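Local coordinates for glycosyl hydrolase family 2, TIM barrel domain protein (Faecalibacterium prausnitzii A2-165, PDB 6ED2) that probably hydrolyses beta-glucuronides as a gut bacterial beta-glucuronidase of glycosyl hydrolase family 2, at residues Glu451-Lys454 with Pro455-Leu459; Met423-Arg426 with Asp427-His430. One frame throughout, in Å; residues are numbered along the deposited sequence.

Contact 1: residues Glu451-Lys454 with Pro455-Leu459; sequences EYFK and PLFEL
F453 O takes the N-H of F457 in the shorter hydrogen bond of this helix turn, 2.9 Å from F457 N. The N-H points almost straight at the oxygen, at 172°. F453 O also lies at the edge of the F457 ring, 3.2 Å from F457 CD2. One residue on, E458 N gives a hydrogen bond to K454 O. P455 sits inside the helix and has no N-H to offer the turn before. The helix kinks here, and E451 O lies 3.1 Å from P455 CD, where a bond would normally form. Three side-chain pairs run along the turn. The F453 and F457 rings are nearly parallel, with planes at 23°, but are slid apart and barely overlap. Their nearest atoms are F453 CD1 and F457 CE2, 3.7 Å apart. Y452 turns its CG away from its own backbone N (chi1 -167°), which brings Y452 CE2 within 3.4 Å of L456 CD1. On the outer side, K454 is extended as far as CE, and K454 NZ stays 4.0 Å from E458 OE1, too far for a salt bridge. Helix 449-463 follows strand 433-440 and precedes strand 470-474 in a beta-alpha-beta unit of the TIM barrel. F453 and F457 lie on L439 and L438 of the first strand, and F453 meets Y472 of the second edge-to-face. Y452 OH bonds H416 of helix 409-427, which also touches L456.

Contact 2: residues Met423-Arg426 with Asp427-His430; sequences MIDR and DKNH
R426 and D427, the last two residues of helix 409-427, form one of two salt bridges here. Their side chains run alongside each other. R426 NE is 2.7 Å from D427 OD1, on the syn side of that oxygen and 26° out of the carboxylate plane. R426 NH2 adds a weak bond to the same oxygen. The two flat groups are turned 36° against each other. R426 leaves the helix with CG opposite its own N (chi1 -167°) and bends at chi3, which brings NE back beside D427 OD1. NH2 also bonds the carbonyl of Y359. An alanine in place of R426 would take away this guanidinium and would probably leave the buried D427 carboxylate without its positive partner. The second salt bridge spans three residues. K428 NZ lies 2.9 Å from D425 OD1, reaching it from above the carboxylate plane. R26 binds the other carboxylate oxygen of D425, and D212 takes K428 NZ as well.

Backbone hydrogen bonds end the helix. D427 N donates to M423 O at 3.0 Å in a bent bond, and weakly to I424 O. A type I beta turn from D427 to H430 follows, held by H430 N to D427 O at 3.2 Å. It leads from the helix into strand 433-440, an alpha-to-beta connection of the TIM barrel. One water donates to R426 O at 2.7 Å and accepts from N429 N at 3.0 Å, bridging helix end and turn.

Apolar contact is slight: I424 CG2 lies 4.5 Å from K428 CB. M423 and I424 rest on W436 of strand 433-440.

Overall arrangement
Along the chain, helix 409-427 comes first, and contact 2 lies at its C-terminal end. It closes only the short turn that leads to strand 433-440. The chain then runs through that strand and a loop into helix 449-463, where contact 1 lies within the helix and closes no loop. The two contacts are in series, neither nested nor crossed. The centres of contacts 1 and 2 are about 19 Å apart, and the two do not touch. Both belong to the TIM barrel domain, with strand 433-440 packed against both. Contact 2 also reaches strand 210-219 through D212, whereas contact 1 faces strand 470-474 and helix 409-427.

Contact 1: residues Glu451-Lys454 with Pro455-Leu459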
loop_
_atom_site.group_PDB
_atom_site.type_symbol
_atom_site.label_atom_id
_atom_site.label_comp_id
_atom_site.label_asym_id
_atom_site.label_seq_id
_atom_site.Cartn_x
_atom_site.Cartn_y
_atom_site.Cartn_z
ATOM N N GLU A 451 7.703 -24.082 42.574
ATOM C CA GLU A 451 7.867 -25.525 42.432
ATOM C C GLU A 451 8.154 -25.909 40.982
ATOM O O GLU A 451 8.830 -26.910 40.723
ATOM C CB GLU A 451 6.618 -26.244 42.943
ATOM C CG GLU A 451 6.366 -26.120 44.470
ATOM C CD GLU A 451 5.723 -24.786 44.900
ATOM O OE1 GLU A 451 5.575 -23.844 44.068
ATOM O OE2 GLU A 451 5.366 -24.674 46.096
ATOM N N TYR A 452 7.661 -25.118 40.029
ATOM C CA TYR A 452 7.911 -25.392 38.621
ATOM C C TYR A 452 9.280 -24.869 38.196
ATOM O O TYR A 452 10.059 -25.602 37.583
ATOM C CB TYR A 452 6.794 -24.775 37.768
ATOM C CG TYR A 452 6.799 -25.257 36.349
ATOM C CD1 TYR A 452 6.098 -26.400 35.983
ATOM C CD2 TYR A 452 7.515 -24.586 35.370
ATOM C CE1 TYR A 452 6.107 -26.861 34.675
ATOM C CE2 TYR A 452 7.524 -25.037 34.052
ATOM C CZ TYR A 452 6.822 -26.177 33.718
ATOM O OH TYR A 452 6.841 -26.636 32.432
ATOM N N PHE A 453 9.602 -23.618 38.553
ATOM C CA PHE A 453 10.829 -22.985 38.064
ATOM C C PHE A 453 12.077 -23.625 38.660
ATOM O O PHE A 453 13.103 -23.744 37.973
ATOM C CB PHE A 453 10.838 -21.488 38.398
ATOM C CG PHE A 453 10.027 -20.627 37.460
ATOM C CD1 PHE A 453 10.481 -19.366 37.101
ATOM C CD2 PHE A 453 8.812 -21.062 36.961
ATOM C CE1 PHE A 453 9.730 -18.555 36.261
ATOM C CE2 PHE A 453 8.052 -20.261 36.126
ATOM C CZ PHE A 453 8.507 -19.013 35.771
ATOM N N LYS A 454 12.034 -23.984 39.955
ATOM C CA LYS A 454 13.258 -24.383 40.653
ATOM C C LYS A 454 13.942 -25.559 39.971
ATOM O O LYS A 454 15.128 -25.436 39.621
ATOM C CB LYS A 454 12.959 -24.689 42.129
ATOM C CG LYS A 454 14.188 -25.119 42.951
ATOM C CD LYS A 454 13.800 -25.266 44.437
ATOM C CE LYS A 454 14.965 -25.726 45.309
ATOM N NZ LYS A 454 14.709 -27.151 45.671
ATOM N N PRO A 455 13.277 -26.689 39.714
ATOM C CA PRO A 455 13.978 -27.778 39.014
ATOM C C PRO A 455 14.388 -27.419 37.594
ATOM O O PRO A 455 15.408 -27.930 37.123
ATOM C CB PRO A 455 12.960 -28.925 39.039
ATOM C CG PRO A 455 11.634 -28.239 39.136
ATOM C CD PRO A 455 11.874 -27.052 40.013
ATOM N N LEU A 456 13.659 -26.528 36.908
ATOM C CA LEU A 456 14.039 -26.174 35.540
ATOM C C LEU A 456 15.343 -25.405 35.512
ATOM O O LEU A 456 16.236 -25.697 34.707
ATOM C CB LEU A 456 12.954 -25.342 34.878
ATOM C CG LEU A 456 11.922 -26.151 34.120
ATOM C CD1 LEU A 456 10.859 -25.190 33.672
ATOM C CD2 LEU A 456 12.534 -26.889 32.943
ATOM N N PHE A 457 15.465 -24.396 36.370
ATOM C CA PHE A 457 16.697 -23.621 36.395
ATOM C C PHE A 457 17.855 -24.449 36.922
ATOM O O PHE A 457 19.001 -24.219 36.534
ATOM C CB PHE A 457 16.489 -22.350 37.221
ATOM C CG PHE A 457 15.754 -21.273 36.472
ATOM C CD1 PHE A 457 16.447 -20.236 35.870
ATOM C CD2 PHE A 457 14.375 -21.328 36.342
ATOM C CE1 PHE A 457 15.778 -19.247 35.165
ATOM C CE2 PHE A 457 13.694 -20.362 35.632
ATOM C CZ PHE A 457 14.407 -19.309 35.037
ATOM N N GLU A 458 17.582 -25.422 37.795
ATOM C CA GLU A 458 18.657 -26.301 38.247
ATOM C C GLU A 458 19.139 -27.194 37.107
ATOM O O GLU A 458 20.350 -27.352 36.896
ATOM C CB GLU A 458 18.186 -27.135 39.446
ATOM C CG GLU A 458 18.558 -26.525 40.814
ATOM C CD GLU A 458 17.619 -26.936 41.990
ATOM O OE1 GLU A 458 17.597 -26.195 43.007
ATOM O OE2 GLU A 458 16.919 -27.986 41.922
ATOM N N LEU A 459 18.201 -27.775 36.355
ATOM C CA LEU A 459 18.560 -28.580 35.187
ATOM C C LEU A 459 19.416 -27.789 34.198
ATOM O O LEU A 459 20.436 -28.287 33.706
ATOM C CB LEU A 459 17.291 -29.100 34.518
ATOM C CG LEU A 459 17.479 -30.102 33.376
ATOM C CD1 LEU A 459 18.284 -31.334 33.845
ATOM C CD2 LEU A 459 16.117 -30.495 32.797
#

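Contact 2: residues Met423-Arg426 with Asp427-His430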
loop_
_atom_site.group_PDB
_atom_site.type_symbol
_atom_site.label_atom_id
_atom_site.label_comp_id
_atom_site.label_asym_id
_atom_site.label_seq_id
_atom_site.Cartn_x
_atom_site.Cartn_y
_atom_site.Cartn_z
ATOM N N MET A 423 17.646 -29.191 23.869
ATOM C CA MET A 423 18.149 -27.924 23.358
ATOM C C MET A 423 19.583 -27.681 23.814
ATOM O O MET A 423 20.448 -27.291 23.013
ATOM C CB MET A 423 17.255 -26.761 23.790
ATOM C CG MET A 423 17.903 -25.422 23.416
ATOM S SD MET A 423 16.973 -23.951 23.885
ATOM C CE MET A 423 17.199 -23.989 25.677
ATOM N N ILE A 424 19.865 -27.905 25.101
ATOM C CA ILE A 424 21.214 -27.620 25.583
ATOM C C ILE A 424 22.215 -28.624 25.019
ATOM O O ILE A 424 23.331 -28.256 24.637
ATOM C CB ILE A 424 21.234 -27.572 27.121
ATOM C CG1 ILE A 424 20.479 -26.320 27.592
ATOM C CG2 ILE A 424 22.685 -27.599 27.643
ATOM C CD1 ILE A 424 20.599 -26.065 29.082
ATOM N N ASP A 425 21.836 -29.903 24.937
ATOM C CA ASP A 425 22.725 -30.880 24.304
ATOM C C ASP A 425 23.004 -30.535 22.837
ATOM O O ASP A 425 24.144 -30.653 22.373
ATOM C CB ASP A 425 22.133 -32.288 24.432
ATOM C CG ASP A 425 22.430 -32.911 25.796
ATOM O OD1 ASP A 425 23.446 -32.508 26.434
ATOM O OD2 ASP A 425 21.637 -33.779 26.235
ATOM N N ARG A 426 21.983 -30.096 22.092
ATOM C CA ARG A 426 22.185 -29.785 20.674
ATOM C C ARG A 426 23.062 -28.550 20.485
ATOM O O ARG A 426 23.901 -28.514 19.580
ATOM C CB ARG A 426 20.839 -29.581 19.975
ATOM C CG ARG A 426 20.923 -29.566 18.432
ATOM C CD ARG A 426 19.608 -29.071 17.832
ATOM N NE ARG A 426 19.418 -27.655 18.151
ATOM C CZ ARG A 426 18.507 -26.865 17.585
ATOM N NH1 ARG A 426 17.691 -27.340 16.647
ATOM N NH2 ARG A 426 18.426 -25.585 17.950
ATOM N N ASP A 427 22.908 -27.538 21.345
ATOM C CA ASP A 427 23.423 -26.213 21.042
ATOM C C ASP A 427 24.621 -25.803 21.881
ATOM O O ASP A 427 25.178 -24.730 21.640
ATOM C CB ASP A 427 22.295 -25.176 21.190
ATOM C CG ASP A 427 21.189 -25.397 20.166
ATOM O OD1 ASP A 427 21.414 -26.200 19.229
ATOM O OD2 ASP A 427 20.088 -24.808 20.292
ATOM N N LYS A 428 25.071 -26.640 22.816
ATOM C CA LYS A 428 26.031 -26.162 23.811
ATOM C C LYS A 428 27.389 -25.816 23.219
ATOM O O LYS A 428 28.128 -25.039 23.833
ATOM C CB LYS A 428 26.208 -27.200 24.921
ATOM C CG LYS A 428 26.799 -28.532 24.436
ATOM C CD LYS A 428 26.441 -29.690 25.366
ATOM C CE LYS A 428 26.809 -31.047 24.743
ATOM N NZ LYS A 428 26.207 -32.188 25.489
ATOM N N ASN A 429 27.744 -26.329 22.036
ATOM C CA ASN A 429 29.083 -26.055 21.514
ATOM C C ASN A 429 29.128 -24.908 20.511
ATOM O O ASN A 429 30.192 -24.641 19.944
ATOM C CB ASN A 429 29.687 -27.317 20.895
ATOM C CG ASN A 429 29.975 -28.382 21.935
ATOM O OD1 ASN A 429 30.665 -28.121 22.920
ATOM N ND2 ASN A 429 29.399 -29.570 21.752
ATOM N N HIS A 430 28.019 -24.214 20.293
ATOM C CA HIS A 430 28.039 -23.049 19.416
ATOM C C HIS A 430 28.690 -21.887 20.153
ATOM O O HIS A 430 28.234 -21.522 21.238
ATOM C CB HIS A 430 26.618 -22.658 19.006
ATOM C CG HIS A 430 25.978 -23.611 18.048
ATOM N ND1 HIS A 430 26.484 -23.847 16.787
ATOM C CD2 HIS A 430 24.863 -24.373 18.158
ATOM C CE1 HIS A 430 25.710 -24.718 16.161
ATOM N NE2 HIS A 430 24.723 -25.057 16.973
HETATM O O HOH W 1 26.399 -27.615 19.692
#